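DUF2235 domain-containing protein (Pseudomonas aeruginosa, PDB 4O5P) is a type VI secretion phospholipase effector, Tle1, that probably hydrolyses membrane phospholipids through an alpha/beta-hydrolase-type catalytic domain. Local coordinates at residues F112-P117 with L153-F158; T121-I126 with I146-V151; L279-A284 with R683-H688; A296-W301 with P345-R350. All coordinates share one frame; numbering follows the deposited sequence.

How the interactions relate
Interactions 1 and 2 both use helix 139-162 and touch each other: Phe123 CE2 lies 3.5 Å from Cys116 SG, and the indole of Trp148 packs on Cys116. Interactions 3 and 4 form a second cluster, their centres about 7 Å apart, joined by strands 346-353 and 687-689; His688 N and Leu346 O, 2.8 Å apart, probably form one of its hydrogen bonds. Interaction 3 holds Asp281, the acid of a probable Ser237-His379-Asp281 triad. The clusters meet where Ile146 CD1 of interaction 2 lies 3.5 Å from Trp301 CE3 of interaction 4, whereas the centres of interactions 1 and 3 are about 28 Å apart on the same central sheet.

Interaction 1 of 4, residues F112-P117 with L153-F158; sequences FKYYCP and LVDALF
Phe112 and Tyr114, two residues apart on strand 111-116, both reach the same turn of helix 139-162 at Asp155 and Ala156. The apolar part is a CH-pi contact: the Ala156 methyl sits over the middle of one face of the Phe112 ring, CB 4.0 Å from its centroid and only 12° off the normal. The far end of this ring meets the helix backbone, CZ of Phe112 lying 3.5 Å from Ala156 O, an oxygen also hydrogen-bonded to Thr160 OG1. Tyr114 flanks the same methyl with its rim, its OH 3.4 Å from Ala156 CB. The polar part is one hydrogen bond, given by Tyr114 OH to Asp155 OD2 over 3.1 Å on the anti lone pair of that oxygen. Asp155 CG stands opposite its own backbone N (chi1 -176°), which brings OD2 to the phenol oxygen, the two side chains crossing at a slant with their planes 76° apart. Its other oxygen, OD1, is bonded to Leu166 N beyond the helix. Strand and helix run nearly antiparallel, axes 9.8 Å apart, in the layered arrangement of an alpha/beta-hydrolase core, and the strand's backbone pairs with strand 62-71. With a donor on each carboxylate oxygen, the buried Asp155 is fixed in rotation, and its negative charge is probably eased by the phenol and the Leu166 amide.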
loop_
_atom_site.group_PDB
_atom_site.type_symbol
_atom_site.label_atom_id
_atom_site.label_comp_id
_atom_site.label_asym_id
_atom_site.label_seq_id
_atom_site.Cartn_x
_atom_site.Cartn_y
_atom_site.Cartn_z
ATOM N N PHE A 112 1.227 -22.081 10.414
ATOM C CA PHE A 112 1.197 -20.841 11.197
ATOM C C PHE A 112 0.599 -19.723 10.348
ATOM O O PHE A 112 0.729 -19.740 9.123
ATOM C CB PHE A 112 2.624 -20.421 11.565
ATOM C CG PHE A 112 3.327 -21.381 12.469
ATOM C CD1 PHE A 112 3.966 -22.504 11.955
ATOM C CD2 PHE A 112 3.365 -21.152 13.839
ATOM C CE1 PHE A 112 4.615 -23.402 12.810
ATOM C CE2 PHE A 112 4.010 -22.035 14.687
ATOM C CZ PHE A 112 4.632 -23.160 14.179
ATOM N N LYS A 113 -0.051 -18.753 10.986
ATOM C CA LYS A 113 -0.480 -17.549 10.266
ATOM C C LYS A 113 -0.234 -16.289 11.095
ATOM O O LYS A 113 -0.310 -16.313 12.337
ATOM C CB LYS A 113 -1.941 -17.648 9.788
ATOM C CG LYS A 113 -3.006 -17.372 10.832
ATOM C CD LYS A 113 -4.385 -17.706 10.260
ATOM C CE LYS A 113 -5.517 -17.270 11.182
ATOM N NZ LYS A 113 -6.862 -17.651 10.625
ATOM N N TYR A 114 0.086 -15.198 10.397
ATOM C CA TYR A 114 0.442 -13.949 11.041
ATOM C C TYR A 114 -0.219 -12.791 10.311
ATOM O O TYR A 114 -0.297 -12.789 9.072
ATOM C CB TYR A 114 1.960 -13.763 11.028
ATOM C CG TYR A 114 2.720 -14.839 11.775
ATOM C CD1 TYR A 114 2.890 -14.766 13.149
ATOM C CD2 TYR A 114 3.279 -15.919 11.099
ATOM C CE1 TYR A 114 3.602 -15.743 13.843
ATOM C CE2 TYR A 114 3.980 -16.903 11.774
ATOM C CZ TYR A 114 4.137 -16.807 13.148
ATOM O OH TYR A 114 4.841 -17.777 13.822
ATOM N N TYR A 115 -0.702 -11.815 11.072
ATOM C CA TYR A 115 -1.346 -10.640 10.489
ATOM C C TYR A 115 -0.602 -9.391 10.893
ATOM O O TYR A 115 -0.293 -9.201 12.064
ATOM C CB TYR A 115 -2.805 -10.519 10.958
ATOM C CG TYR A 115 -3.426 -9.183 10.595
ATOM C CD1 TYR A 115 -3.913 -8.940 9.311
ATOM C CD2 TYR A 115 -3.494 -8.150 11.528
ATOM C CE1 TYR A 115 -4.467 -7.711 8.970
ATOM C CE2 TYR A 115 -4.038 -6.922 11.198
ATOM C CZ TYR A 115 -4.515 -6.706 9.924
ATOM O OH TYR A 115 -5.072 -5.492 9.604
ATOM N N CYS A 116 -0.325 -8.525 9.930
ATOM C CA CYS A 116 0.302 -7.251 10.234
ATOM C C CYS A 116 -0.638 -6.084 9.867
ATOM O O CYS A 116 -1.000 -5.928 8.698
ATOM C CB CYS A 116 1.625 -7.154 9.476
ATOM S SG CYS A 116 2.529 -5.632 9.746
ATOM N N PRO A 117 -1.032 -5.263 10.864
ATOM C CA PRO A 117 -1.873 -4.085 10.601
ATOM C C PRO A 117 -1.241 -3.100 9.640
ATOM O O PRO A 117 -0.016 -3.021 9.520
ATOM C CB PRO A 117 -2.016 -3.419 11.980
ATOM C CG PRO A 117 -1.006 -4.084 12.873
ATOM C CD PRO A 117 -0.740 -5.433 12.303
ATOM N N LEU A 153 8.898 -15.345 11.145
ATOM C CA LEU A 153 9.427 -16.579 10.586
ATOM C C LEU A 153 10.304 -17.267 11.632
ATOM O O LEU A 153 10.266 -18.503 11.816
ATOM C CB LEU A 153 10.275 -16.259 9.355
ATOM C CG LEU A 153 9.639 -15.609 8.116
ATOM C CD1 LEU A 153 10.641 -15.651 6.970
ATOM C CD2 LEU A 153 8.339 -16.285 7.708
ATOM N N VAL A 154 11.101 -16.443 12.305
ATOM C CA VAL A 154 11.956 -16.913 13.374
ATOM C C VAL A 154 11.054 -17.528 14.443
ATOM O O VAL A 154 11.326 -18.628 14.922
ATOM C CB VAL A 154 12.827 -15.776 13.960
ATOM C CG1 VAL A 154 13.456 -16.205 15.283
ATOM C CG2 VAL A 154 13.912 -15.355 12.986
ATOM N N ASP A 155 9.972 -16.821 14.780
ATOM C CA ASP A 155 8.993 -17.277 15.766
ATOM C C ASP A 155 8.381 -18.624 15.399
ATOM O O ASP A 155 8.262 -19.499 16.245
ATOM C CB ASP A 155 7.879 -16.239 15.931
ATOM C CG ASP A 155 6.880 -16.619 17.016
ATOM O OD1 ASP A 155 7.253 -16.575 18.203
ATOM O OD2 ASP A 155 5.718 -16.955 16.694
ATOM N N ALA A 156 7.994 -18.778 14.135
ATOM C CA ALA A 156 7.423 -20.033 13.659
ATOM C C ALA A 156 8.391 -21.201 13.842
ATOM O O ALA A 156 7.992 -22.266 14.326
ATOM C CB ALA A 156 6.989 -19.908 12.201
ATOM N N LEU A 157 9.658 -21.003 13.465
ATOM C CA LEU A 157 10.643 -22.081 13.652
ATOM C C LEU A 157 10.857 -22.359 15.142
ATOM O O LEU A 157 10.868 -23.508 15.573
ATOM C CB LEU A 157 11.977 -21.730 12.977
ATOM C CG LEU A 157 12.982 -22.862 12.738
ATOM C CD1 LEU A 157 12.295 -24.079 12.122
ATOM C CD2 LEU A 157 14.130 -22.404 11.850
ATOM N N PHE A 158 11.019 -21.283 15.908
ATOM C CA PHE A 158 11.252 -21.325 17.343
ATOM C C PHE A 158 10.173 -22.140 18.029
ATOM O O PHE A 158 10.469 -22.965 18.891
ATOM C CB PHE A 158 11.242 -19.893 17.883
ATOM C CG PHE A 158 11.772 -19.747 19.281
ATOM C CD1 PHE A 158 13.141 -19.719 19.517
ATOM C CD2 PHE A 158 10.904 -19.580 20.354
ATOM C CE1 PHE A 158 13.639 -19.567 20.799
ATOM C CE2 PHE A 158 11.393 -19.423 21.651
ATOM C CZ PHE A 158 12.765 -19.415 21.872
#

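Interaction 2 of 4, residues T121-I126 with I146-V151; sequences TVFPDI and INWGLV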
loop_
_atom_site.group_PDB
_atom_site.type_symbol
_atom_site.label_atom_id
_atom_site.label_comp_id
_atom_site.label_asym_id
_atom_site.label_seq_id
_atom_site.Cartn_x
_atom_site.Cartn_y
_atom_site.Cartn_z
ATOM N N THR A 121 -1.980 2.888 11.406
ATOM C CA THR A 121 -2.766 2.315 12.480
ATOM C C THR A 121 -1.850 1.773 13.563
ATOM O O THR A 121 -0.679 1.456 13.310
ATOM C CB THR A 121 -3.709 1.205 11.984
ATOM O OG1 THR A 121 -2.957 0.020 11.707
ATOM C CG2 THR A 121 -4.450 1.654 10.729
ATOM N N VAL A 122 -2.382 1.684 14.777
ATOM C CA VAL A 122 -1.604 1.247 15.927
ATOM C C VAL A 122 -1.093 -0.209 15.788
ATOM O O VAL A 122 -1.830 -1.108 15.341
ATOM C CB VAL A 122 -2.430 1.439 17.217
ATOM C CG1 VAL A 122 -1.843 0.671 18.360
ATOM C CG2 VAL A 122 -2.538 2.938 17.560
ATOM N N PHE A 123 0.174 -0.417 16.152
ATOM C CA PHE A 123 0.807 -1.728 16.115
ATOM C C PHE A 123 1.705 -1.857 17.344
ATOM O O PHE A 123 2.860 -1.413 17.321
ATOM C CB PHE A 123 1.659 -1.881 14.851
ATOM C CG PHE A 123 2.008 -3.317 14.513
ATOM C CD1 PHE A 123 1.532 -4.371 15.289
ATOM C CD2 PHE A 123 2.828 -3.608 13.427
ATOM C CE1 PHE A 123 1.854 -5.687 14.980
ATOM C CE2 PHE A 123 3.154 -4.924 13.114
ATOM C CZ PHE A 123 2.670 -5.962 13.901
ATOM N N PRO A 124 1.170 -2.449 18.420
ATOM C CA PRO A 124 1.888 -2.542 19.704
ATOM C C PRO A 124 3.206 -3.297 19.571
ATOM O O PRO A 124 4.178 -2.903 20.204
ATOM C CB PRO A 124 0.916 -3.321 20.594
ATOM C CG PRO A 124 -0.449 -3.046 19.996
ATOM C CD PRO A 124 -0.209 -2.970 18.508
ATOM N N ASP A 125 3.236 -4.328 18.727
ATOM C CA ASP A 125 4.415 -5.179 18.558
ATOM C C ASP A 125 5.662 -4.426 18.085
ATOM O O ASP A 125 6.791 -4.889 18.291
ATOM C CB ASP A 125 4.122 -6.337 17.587
ATOM C CG ASP A 125 3.053 -7.284 18.103
ATOM O OD1 ASP A 125 2.137 -6.818 18.822
ATOM O OD2 ASP A 125 3.120 -8.497 17.780
ATOM N N ILE A 126 5.454 -3.282 17.439
ATOM C CA ILE A 126 6.557 -2.432 16.988
ATOM C C ILE A 126 6.528 -1.081 17.720
ATOM O O ILE A 126 7.175 -0.112 17.308
ATOM C CB ILE A 126 6.523 -2.217 15.462
ATOM C CG1 ILE A 126 5.199 -1.577 15.035
ATOM C CG2 ILE A 126 6.765 -3.555 14.725
ATOM C CD1 ILE A 126 5.272 -0.894 13.681
ATOM N N ILE A 146 7.813 -4.713 7.802
ATOM C CA ILE A 146 8.601 -5.712 7.071
ATOM C C ILE A 146 9.487 -6.515 8.039
ATOM O O ILE A 146 9.512 -7.747 8.010
ATOM C CB ILE A 146 9.481 -5.036 5.988
ATOM C CG1 ILE A 146 8.590 -4.334 4.958
ATOM C CG2 ILE A 146 10.329 -6.060 5.259
ATOM C CD1 ILE A 146 9.297 -3.227 4.221
ATOM N N ASN A 147 10.183 -5.816 8.924
ATOM C CA ASN A 147 11.085 -6.502 9.846
ATOM C C ASN A 147 10.373 -7.377 10.881
ATOM O O ASN A 147 10.862 -8.462 11.232
ATOM C CB ASN A 147 12.074 -5.509 10.480
ATOM C CG ASN A 147 13.135 -5.044 9.482
ATOM O OD1 ASN A 147 13.520 -5.800 8.598
ATOM N ND2 ASN A 147 13.588 -3.790 9.604
ATOM N N TRP A 148 9.222 -6.906 11.358
ATOM C CA TRP A 148 8.325 -7.709 12.183
ATOM C C TRP A 148 7.997 -8.994 11.433
ATOM O O TRP A 148 8.061 -10.088 11.994
ATOM C CB TRP A 148 7.015 -6.946 12.426
ATOM C CG TRP A 148 6.047 -7.668 13.327
ATOM C CD1 TRP A 148 6.048 -7.663 14.695
ATOM C CD2 TRP A 148 4.939 -8.488 12.930
ATOM N NE1 TRP A 148 5.010 -8.429 15.173
ATOM C CE2 TRP A 148 4.314 -8.949 14.107
ATOM C CE3 TRP A 148 4.421 -8.894 11.694
ATOM C CZ2 TRP A 148 3.203 -9.793 14.085
ATOM C CZ3 TRP A 148 3.315 -9.727 11.675
ATOM C CH2 TRP A 148 2.718 -10.168 12.861
ATOM N N GLY A 149 7.658 -8.841 10.155
ATOM C CA GLY A 149 7.355 -9.975 9.292
ATOM C C GLY A 149 8.485 -10.980 9.277
ATOM O O GLY A 149 8.260 -12.173 9.520
ATOM N N LEU A 150 9.705 -10.501 9.019
ATOM C CA LEU A 150 10.880 -11.371 9.087
ATOM C C LEU A 150 10.996 -12.104 10.437
ATOM O O LEU A 150 11.198 -13.320 10.464
ATOM C CB LEU A 150 12.157 -10.591 8.749
ATOM C CG LEU A 150 12.254 -10.165 7.279
ATOM C CD1 LEU A 150 13.371 -9.157 7.052
ATOM C CD2 LEU A 150 12.450 -11.399 6.391
ATOM N N VAL A 151 10.816 -11.375 11.539
ATOM C CA VAL A 151 10.870 -11.967 12.878
ATOM C C VAL A 151 9.855 -13.094 13.060
ATOM O O VAL A 151 10.164 -14.114 13.690
ATOM C CB VAL A 151 10.684 -10.898 13.983
ATOM C CG1 VAL A 151 10.633 -11.539 15.373
ATOM C CG2 VAL A 151 11.799 -9.869 13.907
#
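Trp148 turns its CG away from the backbone N (chi1 -177°), carrying the indole off helix 139-162 toward the loop, while Phe123 extends with a similar first torsion so that its ring meets the indole end-first. The result is a T-shaped stack: Phe123 CZ stands above the indole, 3.4 Å from Trp148 CE2, and the planes are 65° apart. The Phe123 ring and the five-membered ring of the indole have centroids 4.6 Å from each other. This loop follows strand 111-116 and leads to helix 139-162, so the pair pins a beta-to-alpha connection back onto the helix that it precedes. Val171 of helix 168-178 and Tyr114 and Cys116 of the strand also touch the indole. At the indole rim, Trp148 NE1 gives a bent hydrogen bond to Asp125 OD2, 3.2 Å long with an angle of 145° at the hydrogen; the acceptor lies somewhat out of the indole plane and is met on its anti side. The CB of Asp125 is almost as near, 3.3 Å from Trp148 NE1, so the aspartate crosses the indole rim at a slant, touching it with CB as well as with OD2. Ile126 adds a looser apolar touch at the root of the side chain, its CG2 4.1 Å from Trp148 CB.

Interaction 3 of 4, residues L279-A284 with R683-H688; sequences LFDTVA and RYRLVH
Asp281 and Arg685 meet in a buried, two-pronged salt bridge that ties the loop after strand 270-280 of the alpha/beta-hydrolase fold to the C-terminal part of the chain. Asp281 is the acid of a probable Ser237-His379-Asp281 catalytic triad, and its OD2 also bonds His379 ND1. The tight part is end-on: Arg685 NH1 reaches Asp281 OD1 at 3.0 Å, nearly straight at 168° and using the syn lone pair, while Arg685 NH2 meets Asp281 OD2 at 2.9 Å from above the carboxylate plane. The two flat groups are twisted 40° apart, and OD1 is further held by Ser336 N. The rest of the contact is loose. Val283 merely brushes the guanidinium rim, its CG2 3.7 Å from Arg685 NH2, and the nearest CA atoms, those of Val283 and Val687, are 9.4 Å apart. The backbones stay apart, and Arg685 reaches Asp281 with its chain extended from CG to NE, and its NE hydrogen bonds to Phe344 O.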
loop_
_atom_site.group_PDB
_atom_site.type_symbol
_atom_site.label_atom_id
_atom_site.label_comp_id
_atom_site.label_asym_id
_atom_site.label_seq_id
_atom_site.Cartn_x
_atom_site.Cartn_y
_atom_site.Cartn_z
ATOM N N LEU A 279 -0.764 -9.882 -4.288
ATOM C CA LEU A 279 -0.725 -8.442 -4.072
ATOM C C LEU A 279 -1.939 -7.707 -4.653
ATOM O O LEU A 279 -2.372 -7.966 -5.781
ATOM C CB LEU A 279 0.540 -7.857 -4.686
ATOM C CG LEU A 279 1.850 -8.578 -4.409
ATOM C CD1 LEU A 279 2.914 -8.011 -5.338
ATOM C CD2 LEU A 279 2.232 -8.435 -2.946
ATOM N N PHE A 280 -2.497 -6.797 -3.863
ATOM C CA PHE A 280 -3.591 -5.957 -4.321
ATOM C C PHE A 280 -3.042 -4.540 -4.447
ATOM O O PHE A 280 -2.665 -3.946 -3.422
ATOM C CB PHE A 280 -4.723 -5.928 -3.282
ATOM C CG PHE A 280 -5.393 -7.257 -3.034
ATOM C CD1 PHE A 280 -6.529 -7.616 -3.758
ATOM C CD2 PHE A 280 -4.933 -8.117 -2.044
ATOM C CE1 PHE A 280 -7.178 -8.813 -3.523
ATOM C CE2 PHE A 280 -5.584 -9.326 -1.795
ATOM C CZ PHE A 280 -6.707 -9.679 -2.538
ATOM N N ASP A 281 -2.957 -4.027 -5.679
ATOM C CA ASP A 281 -2.725 -2.586 -5.941
ATOM C C ASP A 281 -1.604 -1.982 -5.118
ATOM O O ASP A 281 -1.868 -1.183 -4.225
ATOM C CB ASP A 281 -4.017 -1.790 -5.692
ATOM C CG ASP A 281 -4.129 -0.561 -6.561
ATOM O OD1 ASP A 281 -3.940 -0.684 -7.786
ATOM O OD2 ASP A 281 -4.413 0.539 -6.035
ATOM N N THR A 282 -0.359 -2.373 -5.416
ATOM C CA THR A 282 0.813 -1.925 -4.668
ATOM C C THR A 282 0.993 -0.411 -4.679
ATOM O O THR A 282 1.034 0.193 -5.750
ATOM C CB THR A 282 2.095 -2.497 -5.274
ATOM O OG1 THR A 282 2.005 -3.920 -5.316
ATOM C CG2 THR A 282 3.318 -2.075 -4.461
ATOM N N VAL A 283 1.119 0.188 -3.491
ATOM C CA VAL A 283 1.429 1.619 -3.373
ATOM C C VAL A 283 2.593 1.785 -2.419
ATOM O O VAL A 283 2.504 1.377 -1.275
ATOM C CB VAL A 283 0.237 2.427 -2.840
ATOM C CG1 VAL A 283 0.669 3.876 -2.538
ATOM C CG2 VAL A 283 -0.927 2.383 -3.838
ATOM N N ALA A 284 3.693 2.369 -2.889
ATOM C CA ALA A 284 4.937 2.371 -2.115
ATOM C C ALA A 284 5.297 3.770 -1.661
ATOM O O ALA A 284 6.410 4.013 -1.165
ATOM C CB ALA A 284 6.077 1.776 -2.942
ATOM N N ARG A 683 -5.812 13.979 -14.345
ATOM C CA ARG A 683 -4.460 13.460 -14.544
ATOM C C ARG A 683 -4.501 11.933 -14.560
ATOM O O ARG A 683 -5.345 11.312 -13.886
ATOM C CB ARG A 683 -3.545 13.893 -13.405
ATOM C CG ARG A 683 -3.203 15.372 -13.399
ATOM C CD ARG A 683 -2.449 15.751 -12.127
ATOM N NE ARG A 683 -2.562 17.180 -11.916
ATOM C CZ ARG A 683 -3.391 17.749 -11.051
ATOM N NH1 ARG A 683 -4.155 17.005 -10.262
ATOM N NH2 ARG A 683 -3.429 19.071 -10.960
ATOM N N TYR A 684 -3.602 11.316 -15.310
ATOM C CA TYR A 684 -3.487 9.868 -15.216
ATOM C C TYR A 684 -2.754 9.519 -13.936
ATOM O O TYR A 684 -1.938 10.311 -13.432
ATOM C CB TYR A 684 -2.780 9.275 -16.435
ATOM C CG TYR A 684 -3.572 9.451 -17.706
ATOM C CD1 TYR A 684 -4.842 8.914 -17.842
ATOM C CD2 TYR A 684 -3.041 10.155 -18.772
ATOM C CE1 TYR A 684 -5.560 9.089 -19.015
ATOM C CE2 TYR A 684 -3.741 10.334 -19.915
ATOM C CZ TYR A 684 -4.989 9.803 -20.040
ATOM O OH TYR A 684 -5.646 10.009 -21.223
ATOM N N ARG A 685 -3.073 8.355 -13.386
ATOM C CA ARG A 685 -2.436 7.893 -12.162
ATOM C C ARG A 685 -0.960 7.641 -12.451
ATOM O O ARG A 685 -0.607 7.173 -13.541
ATOM C CB ARG A 685 -3.108 6.602 -11.701
ATOM C CG ARG A 685 -2.501 5.967 -10.460
ATOM C CD ARG A 685 -3.161 4.625 -10.161
ATOM N NE ARG A 685 -2.850 4.200 -8.802
ATOM C CZ ARG A 685 -3.127 3.002 -8.301
ATOM N NH1 ARG A 685 -3.734 2.078 -9.049
ATOM N NH2 ARG A 685 -2.781 2.733 -7.053
ATOM N N LEU A 686 -0.087 7.962 -11.505
ATOM C CA LEU A 686 1.332 7.667 -11.718
ATOM C C LEU A 686 1.565 6.182 -11.485
ATOM O O LEU A 686 1.045 5.613 -10.513
ATOM C CB LEU A 686 2.223 8.502 -10.791
ATOM C CG LEU A 686 3.701 8.098 -10.681
ATOM C CD1 LEU A 686 4.421 8.224 -12.042
ATOM C CD2 LEU A 686 4.369 8.980 -9.649
ATOM N N VAL A 687 2.335 5.560 -12.387
ATOM C CA VAL A 687 2.650 4.140 -12.302
ATOM C C VAL A 687 4.149 3.940 -12.465
ATOM O O VAL A 687 4.755 4.466 -13.406
ATOM C CB VAL A 687 1.929 3.313 -13.400
ATOM C CG1 VAL A 687 2.224 1.811 -13.214
ATOM C CG2 VAL A 687 0.447 3.546 -13.367
ATOM N N HIS A 688 4.747 3.207 -11.535
ATOM C CA HIS A 688 6.147 2.814 -11.650
ATOM C C HIS A 688 6.259 1.393 -12.176
ATOM O O HIS A 688 5.496 0.519 -11.768
ATOM C CB HIS A 688 6.844 2.882 -10.286
ATOM C CG HIS A 688 6.938 4.267 -9.728
ATOM N ND1 HIS A 688 5.904 4.865 -9.041
ATOM C CD2 HIS A 688 7.937 5.178 -9.769
ATOM C CE1 HIS A 688 6.264 6.083 -8.680
ATOM N NE2 HIS A 688 7.493 6.299 -9.112
#

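Interaction 4 of 4, residues A296-W301 with P345-R350; sequences AGHMDW and PLDSIR
Ala296 meets Pro345 through its backbone: Ala296 O lies 4.0 Å from Pro345 CG, an ordinary van der Waals touch where the CA atoms of the two segments are nearest. From here to Met299 the chain is an outer strand of a four-stranded antiparallel sheet, with Gly297 and His298 bonded through the backbone to Thr610. His298 carries the main contact. Its ring stands beside the backbone N (chi1 -63°) and comes to Asp347 from the opposite direction, ring and carboxylate planes 42° apart, with His298 CE1 only 3.0 Å from Asp347 OD1. The nitrogens do not bond the carboxylate directly; one water, W1, bridges instead, 2.6 Å from His298 NE2 and donating over 2.6 Å to Asp347 OD2. The contact joins two small sheets of the fold, since Asp347 belongs to strand 346-353, which runs parallel to strand 687-689; His688 of that strand touches Asp347 and meets the His298 ring. Further along, the CB of selenomethionine Met299 packs on one face of Trp301, 3.7 Å above the indole plane and toward its rim. Trp301 in turn reaches helices 139-162 and 238-254 through Ile146 and Ala245. Across the way, just past Asp347, Ser348 closes an ST turn: Arg350 N donates to Ser348 OG at 3.1 Å and 164°.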
loop_
_atom_site.group_PDB
_atom_site.type_symbol
_atom_site.label_atom_id
_atom_site.label_comp_id
_atom_site.label_asym_id
_atom_site.label_seq_id
_atom_site.Cartn_x
_atom_site.Cartn_y
_atom_site.Cartn_z
ATOM N N ALA A 296 4.081 12.489 -4.560
ATOM C CA ALA A 296 4.832 11.587 -3.677
ATOM C C ALA A 296 5.581 10.494 -4.445
ATOM O O ALA A 296 5.065 9.923 -5.418
ATOM C CB ALA A 296 3.884 10.953 -2.654
ATOM N N GLY A 297 6.806 10.203 -4.013
ATOM C CA GLY A 297 7.539 9.074 -4.545
ATOM C C GLY A 297 7.721 8.038 -3.454
ATOM O O GLY A 297 7.113 8.151 -2.386
ATOM N N HIS A 298 8.569 7.045 -3.712
ATOM C CA HIS A 298 8.785 5.923 -2.786
ATOM C C HIS A 298 9.244 6.277 -1.378
ATOM O O HIS A 298 10.083 7.166 -1.184
ATOM C CB HIS A 298 9.847 4.972 -3.338
ATOM C CG HIS A 298 9.483 4.303 -4.622
ATOM N ND1 HIS A 298 8.191 4.240 -5.103
ATOM C CD2 HIS A 298 10.255 3.676 -5.539
ATOM C CE1 HIS A 298 8.187 3.605 -6.261
ATOM N NE2 HIS A 298 9.425 3.247 -6.544
HETATM N N MSE A 299 8.726 5.533 -0.402
HETATM C CA MSE A 299 9.376 5.420 0.903
HETATM C C MSE A 299 10.792 4.882 0.672
HETATM O O MSE A 299 11.030 4.107 -0.277
HETATM C CB MSE A 299 8.580 4.481 1.819
HETATM C CG MSE A 299 7.309 5.113 2.353
HETATM SE SE MSE A 299 6.077 3.835 3.200
HETATM C CE MSE A 299 4.819 5.129 3.922
ATOM N N ASP A 300 11.726 5.280 1.530
ATOM C CA ASP A 300 13.134 4.949 1.305
ATOM C C ASP A 300 13.392 3.437 1.163
ATOM O O ASP A 300 14.178 3.012 0.299
ATOM C CB ASP A 300 14.053 5.609 2.356
ATOM C CG ASP A 300 13.650 5.296 3.792
ATOM O OD1 ASP A 300 12.878 4.341 4.028
ATOM O OD2 ASP A 300 14.121 6.008 4.707
ATOM N N TRP A 301 12.705 2.621 1.961
ATOM C CA TRP A 301 12.980 1.180 1.918
ATOM C C TRP A 301 12.499 0.532 0.621
ATOM O O TRP A 301 12.930 -0.579 0.268
ATOM C CB TRP A 301 12.384 0.472 3.133
ATOM C CG TRP A 301 10.944 0.779 3.383
ATOM C CD1 TRP A 301 10.450 1.663 4.293
ATOM C CD2 TRP A 301 9.810 0.205 2.724
ATOM N NE1 TRP A 301 9.080 1.676 4.244
ATOM C CE2 TRP A 301 8.661 0.781 3.290
ATOM C CE3 TRP A 301 9.655 -0.749 1.707
ATOM C CZ2 TRP A 301 7.370 0.457 2.868
ATOM C CZ3 TRP A 301 8.377 -1.075 1.293
ATOM C CH2 TRP A 301 7.249 -0.479 1.876
ATOM N N PRO A 345 0.203 6.384 -6.005
ATOM C CA PRO A 345 0.753 5.847 -7.251
ATOM C C PRO A 345 0.906 4.326 -7.198
ATOM O O PRO A 345 1.140 3.732 -6.130
ATOM C CB PRO A 345 2.127 6.530 -7.361
ATOM C CG PRO A 345 2.500 6.879 -5.939
ATOM C CD PRO A 345 1.189 7.195 -5.266
ATOM N N LEU A 346 0.766 3.701 -8.362
ATOM C CA LEU A 346 0.844 2.268 -8.454
ATOM C C LEU A 346 2.290 1.833 -8.704
ATOM O O LEU A 346 3.044 2.497 -9.421
ATOM C CB LEU A 346 -0.063 1.782 -9.595
ATOM C CG LEU A 346 -0.108 0.279 -9.865
ATOM C CD1 LEU A 346 -0.665 -0.495 -8.657
ATOM C CD2 LEU A 346 -0.941 0.004 -11.107
ATOM N N ASP A 347 2.693 0.741 -8.075
ATOM C CA ASP A 347 3.870 0.033 -8.551
ATOM C C ASP A 347 3.440 -1.240 -9.262
ATOM O O ASP A 347 3.020 -2.211 -8.628
ATOM C CB ASP A 347 4.849 -0.290 -7.412
ATOM C CG ASP A 347 6.011 0.684 -7.354
ATOM O OD1 ASP A 347 5.856 1.743 -6.710
ATOM O OD2 ASP A 347 7.087 0.398 -7.943
ATOM N N SER A 348 3.567 -1.240 -10.579
ATOM C CA SER A 348 3.366 -2.462 -11.348
ATOM C C SER A 348 4.469 -3.481 -11.012
ATOM O O SER A 348 5.528 -3.115 -10.516
ATOM C CB SER A 348 3.393 -2.131 -12.837
ATOM O OG SER A 348 3.290 -3.297 -13.643
ATOM N N ILE A 349 4.220 -4.757 -11.266
ATOM C CA ILE A 349 5.271 -5.758 -11.095
ATOM C C ILE A 349 6.004 -6.005 -12.412
ATOM O O ILE A 349 6.818 -6.933 -12.508
ATOM C CB ILE A 349 4.724 -7.088 -10.591
ATOM C CG1 ILE A 349 3.638 -7.616 -11.528
ATOM C CG2 ILE A 349 4.209 -6.959 -9.160
ATOM C CD1 ILE A 349 3.340 -9.081 -11.332
ATOM N N ARG A 350 5.702 -5.179 -13.415
ATOM C CA ARG A 350 6.448 -5.163 -14.688
ATOM C C ARG A 350 7.838 -4.551 -14.495
ATOM O O ARG A 350 8.025 -3.616 -13.709
ATOM C CB ARG A 350 5.703 -4.363 -15.780
ATOM C CG ARG A 350 5.992 -4.817 -17.241
ATOM C CD ARG A 350 5.153 -4.042 -18.254
ATOM N NE ARG A 350 5.619 -2.659 -18.430
ATOM C CZ ARG A 350 4.855 -1.679 -18.896
ATOM N NH1 ARG A 350 3.590 -1.925 -19.193
ATOM N NH2 ARG A 350 5.337 -0.457 -19.029
HETATM O O HOH W 1 9.568 1.160 -8.126
#